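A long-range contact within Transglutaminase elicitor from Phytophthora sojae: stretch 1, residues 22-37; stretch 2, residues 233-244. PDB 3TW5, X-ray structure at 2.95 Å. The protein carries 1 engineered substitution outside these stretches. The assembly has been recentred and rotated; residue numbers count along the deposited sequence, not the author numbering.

Stretch 1 (22-37) TLKDLPTVGVHTPSPW
Stretch 2 (233-244) QPVRGFKVYEQT

Four backbone hydrogen bonds fasten this contact, and they set its register. V240 N donates to T28 O at 2.7 Å and nearly straight (173°); G30 N donates to F238 O and F238 N returns to G30 O, both at 2.9 Å; H32 N closes the ladder on R236 O, again 2.9 Å and 173°. The short strand 29-31 thus lies antiparallel to the long strand 233-244, their directions 170° apart and their axes approaching to 4.8 Å. G30 faces F238 as the hydrogen-bonded pair, CA to CA 5.3 Å. On its two sides, V29 with K239 (CA to CA 4.4 Å) and V31 with G237 (CA to CA 4.3 Å) are non-hydrogen-bonded pairs. CA-H...O contacts supplement the ladder, with K239 CA to T28 O and V29 CA to F238 O each 3.4 Å.

To build it, extend V29, G30 and V31 at phi/psi of -151/136, -149/119 and -119/132. Opposite them, in the same order, K239, F238 and G237 take -131/133, -140/125 and -168/166. R236, at -99/-36, departs from the extended form just before G237, while T28 enters its strand from -105/0.

The exposed face carries V29 (chi1 p), V31 (chi1 t) and K239, whose all-t chain leads its end away while its CG lies 4.2 Å from V29 CG2. G237 belongs to this face, and its lack of a side chain matters: an ideal CB would sit 3.3 Å from G30 O and 3.5 Å from V31 CG2, both tight. The other face holds F238, buried with chi1 t and chi2 80°, across from G30, which adds no side chain there.

At the T28 end of the ladder, V240 (t) points toward stretch 1, and its CB lies 3.9 Å from T28 CB, so a branched apolar residue meets the threonine at the strand entrance. T28 (p) also places CG2 3.4 Å from Q243 NE2. Q243 reaches across with chi1 m and chi2 t, and its OE1 lies 3.7 Å from L23 CG, which belongs to a 3-10 segment, 23-25.

At the far end, after the cis peptide before P34, the chain returns to stretch 2. The R236 side chain is extended, t throughout chi1 to chi3, and its CD passes 3.4 Å from S35 OG; S35 OG itself donates a hydrogen bond to P36 O (3.1 Å). Buried P36 then packs on P234, with P36 CB 3.7 Å from P234 CB and P36 CG 3.6 Å from V235 O. The two rings, P36 from the loop and P234 from the strand, make an apolar closure where no hydrogen bond between the stretches forms. Altogether the stretches bury 671 Å², both sides summed.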

# COMPACT_ATOMS: atom_id res chain seq x y z
N THR A 22 -12.88 20.56 -12.39
CA THR A 22 -13.55 20.57 -13.69
C THR A 22 -13.09 19.36 -14.50
O THR A 22 -11.92 19.27 -14.89
CB THR A 22 -13.28 21.88 -14.46
OG1 THR A 22 -13.66 23.00 -13.66
CG2 THR A 22 -14.07 21.92 -15.76
N LEU A 23 -14.02 18.43 -14.74
CA LEU A 23 -13.71 17.15 -15.37
C LEU A 23 -12.92 17.26 -16.67
O LEU A 23 -11.94 16.53 -16.86
CB LEU A 23 -14.99 16.34 -15.59
CG LEU A 23 -14.90 14.95 -16.24
CD1 LEU A 23 -13.97 14.00 -15.50
CD2 LEU A 23 -16.29 14.35 -16.35
N LYS A 24 -13.34 18.17 -17.55
CA LYS A 24 -12.71 18.35 -18.86
C LYS A 24 -11.26 18.84 -18.77
O LYS A 24 -10.48 18.68 -19.71
CB LYS A 24 -13.54 19.31 -19.73
N ASP A 25 -10.90 19.43 -17.63
CA ASP A 25 -9.55 19.95 -17.41
C ASP A 25 -8.64 18.95 -16.68
O ASP A 25 -7.44 19.20 -16.54
CB ASP A 25 -9.60 21.28 -16.64
CG ASP A 25 -10.30 22.38 -17.43
OD1 ASP A 25 -10.42 22.25 -18.67
OD2 ASP A 25 -10.73 23.38 -16.80
N LEU A 26 -9.20 17.84 -16.22
CA LEU A 26 -8.42 16.80 -15.55
C LEU A 26 -7.68 15.93 -16.55
O LEU A 26 -8.18 15.70 -17.65
CB LEU A 26 -9.32 15.92 -14.67
CG LEU A 26 -9.85 16.49 -13.35
CD1 LEU A 26 -10.88 15.54 -12.78
CD2 LEU A 26 -8.73 16.74 -12.34
N PRO A 27 -6.48 15.46 -16.19
CA PRO A 27 -5.79 14.50 -17.05
C PRO A 27 -6.51 13.15 -17.05
O PRO A 27 -7.22 12.82 -16.09
CB PRO A 27 -4.41 14.38 -16.40
CG PRO A 27 -4.61 14.77 -14.98
CD PRO A 27 -5.67 15.82 -15.01
N THR A 28 -6.33 12.39 -18.12
CA THR A 28 -6.96 11.08 -18.26
C THR A 28 -5.95 9.96 -18.04
O THR A 28 -6.28 8.78 -18.11
CB THR A 28 -7.63 10.92 -19.64
OG1 THR A 28 -6.63 11.02 -20.66
CG2 THR A 28 -8.68 12.00 -19.86
N VAL A 29 -4.71 10.36 -17.78
CA VAL A 29 -3.62 9.43 -17.50
C VAL A 29 -2.59 10.08 -16.56
O VAL A 29 -2.23 11.25 -16.74
CB VAL A 29 -2.95 8.90 -18.81
CG1 VAL A 29 -2.36 10.04 -19.64
CG2 VAL A 29 -1.90 7.83 -18.50
N GLY A 30 -2.15 9.32 -15.57
CA GLY A 30 -1.11 9.77 -14.66
C GLY A 30 -0.31 8.58 -14.19
O GLY A 30 -0.86 7.66 -13.58
N VAL A 31 0.99 8.58 -14.49
CA VAL A 31 1.90 7.52 -14.05
C VAL A 31 2.99 8.12 -13.17
O VAL A 31 3.61 9.13 -13.53
CB VAL A 31 2.52 6.75 -15.25
CG1 VAL A 31 3.60 5.78 -14.78
CG2 VAL A 31 1.44 6.00 -16.02
N HIS A 32 3.23 7.49 -12.02
CA HIS A 32 4.26 7.94 -11.11
C HIS A 32 5.60 7.29 -11.42
O HIS A 32 5.73 6.06 -11.39
CB HIS A 32 3.87 7.69 -9.66
CG HIS A 32 4.83 8.27 -8.67
ND1 HIS A 32 5.76 7.50 -8.00
CD2 HIS A 32 5.03 9.54 -8.27
CE1 HIS A 32 6.48 8.28 -7.22
NE2 HIS A 32 6.06 9.52 -7.36
N THR A 33 6.59 8.12 -11.72
CA THR A 33 7.96 7.66 -11.98
C THR A 33 8.94 8.30 -10.99
O THR A 33 8.85 9.51 -10.73
CB THR A 33 8.42 7.95 -13.43
OG1 THR A 33 8.28 9.35 -13.71
CG2 THR A 33 7.59 7.16 -14.43
N PRO A 34 9.87 7.50 -10.43
CA PRO A 34 9.98 6.06 -10.66
C PRO A 34 8.86 5.30 -9.95
O PRO A 34 8.32 5.79 -8.95
CB PRO A 34 11.34 5.71 -10.04
CG PRO A 34 11.54 6.73 -8.97
CD PRO A 34 10.88 7.99 -9.47
N SER A 35 8.53 4.13 -10.47
CA SER A 35 7.52 3.28 -9.86
C SER A 35 7.91 2.90 -8.44
O SER A 35 9.10 2.70 -8.16
CB SER A 35 7.31 2.01 -10.70
OG SER A 35 6.44 1.10 -10.05
N PRO A 36 6.93 2.82 -7.53
CA PRO A 36 7.20 2.24 -6.22
C PRO A 36 7.68 0.79 -6.39
O PRO A 36 7.16 0.08 -7.25
CB PRO A 36 5.84 2.27 -5.53
CG PRO A 36 5.10 3.36 -6.19
CD PRO A 36 5.55 3.33 -7.62
N TRP A 37 8.67 0.38 -5.61
CA TRP A 37 9.25 -0.95 -5.75
C TRP A 37 8.41 -2.06 -5.13
O TRP A 37 7.64 -1.83 -4.20
CB TRP A 37 10.68 -1.00 -5.23
CG TRP A 37 10.93 -0.36 -3.89
CD1 TRP A 37 11.37 0.91 -3.66
CD2 TRP A 37 10.77 -0.97 -2.60
NE1 TRP A 37 11.49 1.13 -2.31
CE2 TRP A 37 11.13 -0.00 -1.63
CE3 TRP A 37 10.36 -2.24 -2.16
CZ2 TRP A 37 11.09 -0.26 -0.26
CZ3 TRP A 37 10.32 -2.49 -0.80
CH2 TRP A 37 10.68 -1.51 0.14
N GLN A 233 -1.41 -1.17 -0.71
CA GLN A 233 -0.58 -1.28 -1.91
C GLN A 233 -0.20 0.13 -2.37
O GLN A 233 -1.05 1.02 -2.37
CB GLN A 233 -1.32 -1.99 -3.05
CG GLN A 233 -2.19 -3.19 -2.65
CD GLN A 233 -1.39 -4.43 -2.29
OE1 GLN A 233 -0.29 -4.65 -2.80
NE2 GLN A 233 -1.94 -5.26 -1.41
N PRO A 234 1.07 0.34 -2.78
CA PRO A 234 1.45 1.63 -3.35
C PRO A 234 0.98 1.74 -4.80
O PRO A 234 1.18 0.81 -5.59
CB PRO A 234 2.98 1.60 -3.27
CG PRO A 234 3.33 0.16 -3.35
CD PRO A 234 2.21 -0.60 -2.71
N VAL A 235 0.36 2.86 -5.14
CA VAL A 235 -0.19 3.06 -6.48
C VAL A 235 0.91 3.47 -7.47
O VAL A 235 1.77 4.29 -7.15
CB VAL A 235 -1.37 4.08 -6.47
CG1 VAL A 235 -1.80 4.44 -7.89
CG2 VAL A 235 -2.54 3.51 -5.69
N ARG A 236 0.87 2.89 -8.66
CA ARG A 236 1.79 3.24 -9.73
C ARG A 236 1.16 4.20 -10.74
O ARG A 236 1.84 5.08 -11.27
CB ARG A 236 2.29 1.98 -10.45
CG ARG A 236 3.42 2.24 -11.43
CD ARG A 236 3.77 1.00 -12.22
NE ARG A 236 4.82 1.26 -13.20
CZ ARG A 236 5.38 0.32 -13.97
NH1 ARG A 236 4.99 -0.95 -13.87
NH2 ARG A 236 6.32 0.65 -14.83
N GLY A 237 -0.13 4.03 -11.01
CA GLY A 237 -0.80 4.85 -12.01
C GLY A 237 -2.31 4.79 -12.05
O GLY A 237 -2.93 3.91 -11.46
N PHE A 238 -2.89 5.76 -12.75
CA PHE A 238 -4.33 5.88 -12.92
C PHE A 238 -4.62 6.30 -14.36
O PHE A 238 -4.09 7.30 -14.84
CB PHE A 238 -4.87 6.92 -11.93
CG PHE A 238 -6.29 7.35 -12.19
CD1 PHE A 238 -7.35 6.55 -11.77
CD2 PHE A 238 -6.56 8.55 -12.82
CE1 PHE A 238 -8.67 6.96 -11.99
CE2 PHE A 238 -7.87 8.96 -13.05
CZ PHE A 238 -8.93 8.16 -12.63
N LYS A 239 -5.47 5.52 -15.04
CA LYS A 239 -5.85 5.83 -16.41
C LYS A 239 -7.36 5.77 -16.62
O LYS A 239 -8.02 4.83 -16.18
CB LYS A 239 -5.15 4.89 -17.40
CG LYS A 239 -5.29 5.32 -18.85
CD LYS A 239 -4.59 4.37 -19.81
CE LYS A 239 -4.68 4.90 -21.24
NZ LYS A 239 -3.84 4.13 -22.19
N VAL A 240 -7.89 6.81 -17.27
CA VAL A 240 -9.29 6.86 -17.65
C VAL A 240 -9.45 6.20 -19.01
O VAL A 240 -8.84 6.62 -20.00
CB VAL A 240 -9.81 8.32 -17.70
CG1 VAL A 240 -11.29 8.36 -18.08
CG2 VAL A 240 -9.59 9.02 -16.37
N TYR A 241 -10.28 5.15 -19.06
CA TYR A 241 -10.48 4.37 -20.28
C TYR A 241 -11.70 4.82 -21.08
O TYR A 241 -11.75 4.62 -22.29
CB TYR A 241 -10.58 2.89 -19.94
CG TYR A 241 -9.25 2.19 -19.79
CD1 TYR A 241 -8.41 2.45 -18.71
CD2 TYR A 241 -8.83 1.25 -20.73
CE1 TYR A 241 -7.18 1.80 -18.56
CE2 TYR A 241 -7.60 0.60 -20.60
CZ TYR A 241 -6.79 0.88 -19.52
OH TYR A 241 -5.58 0.23 -19.39
N GLU A 242 -12.67 5.43 -20.40
CA GLU A 242 -13.89 5.88 -21.06
C GLU A 242 -14.58 7.02 -20.31
O GLU A 242 -14.78 6.95 -19.10
CB GLU A 242 -14.87 4.71 -21.23
CG GLU A 242 -16.04 5.02 -22.16
CD GLU A 242 -17.17 4.01 -22.05
OE1 GLU A 242 -16.90 2.79 -22.06
OE2 GLU A 242 -18.34 4.45 -21.96
N GLN A 243 -14.94 8.06 -21.06
CA GLN A 243 -15.83 9.11 -20.57
C GLN A 243 -16.99 9.22 -21.54
O GLN A 243 -16.80 9.45 -22.74
CB GLN A 243 -15.10 10.46 -20.48
CG GLN A 243 -14.08 10.54 -19.36
CD GLN A 243 -13.37 11.88 -19.33
OE1 GLN A 243 -14.01 12.94 -19.27
NE2 GLN A 243 -12.04 11.85 -19.38
N THR A 244 -18.20 9.05 -21.02
CA THR A 244 -19.41 9.11 -21.84
C THR A 244 -20.44 10.00 -21.16
O THR A 244 -20.98 9.65 -20.11
CB THR A 244 -20.00 7.70 -22.08
OG1 THR A 244 -19.00 6.86 -22.68
CG2 THR A 244 -21.22 7.76 -22.98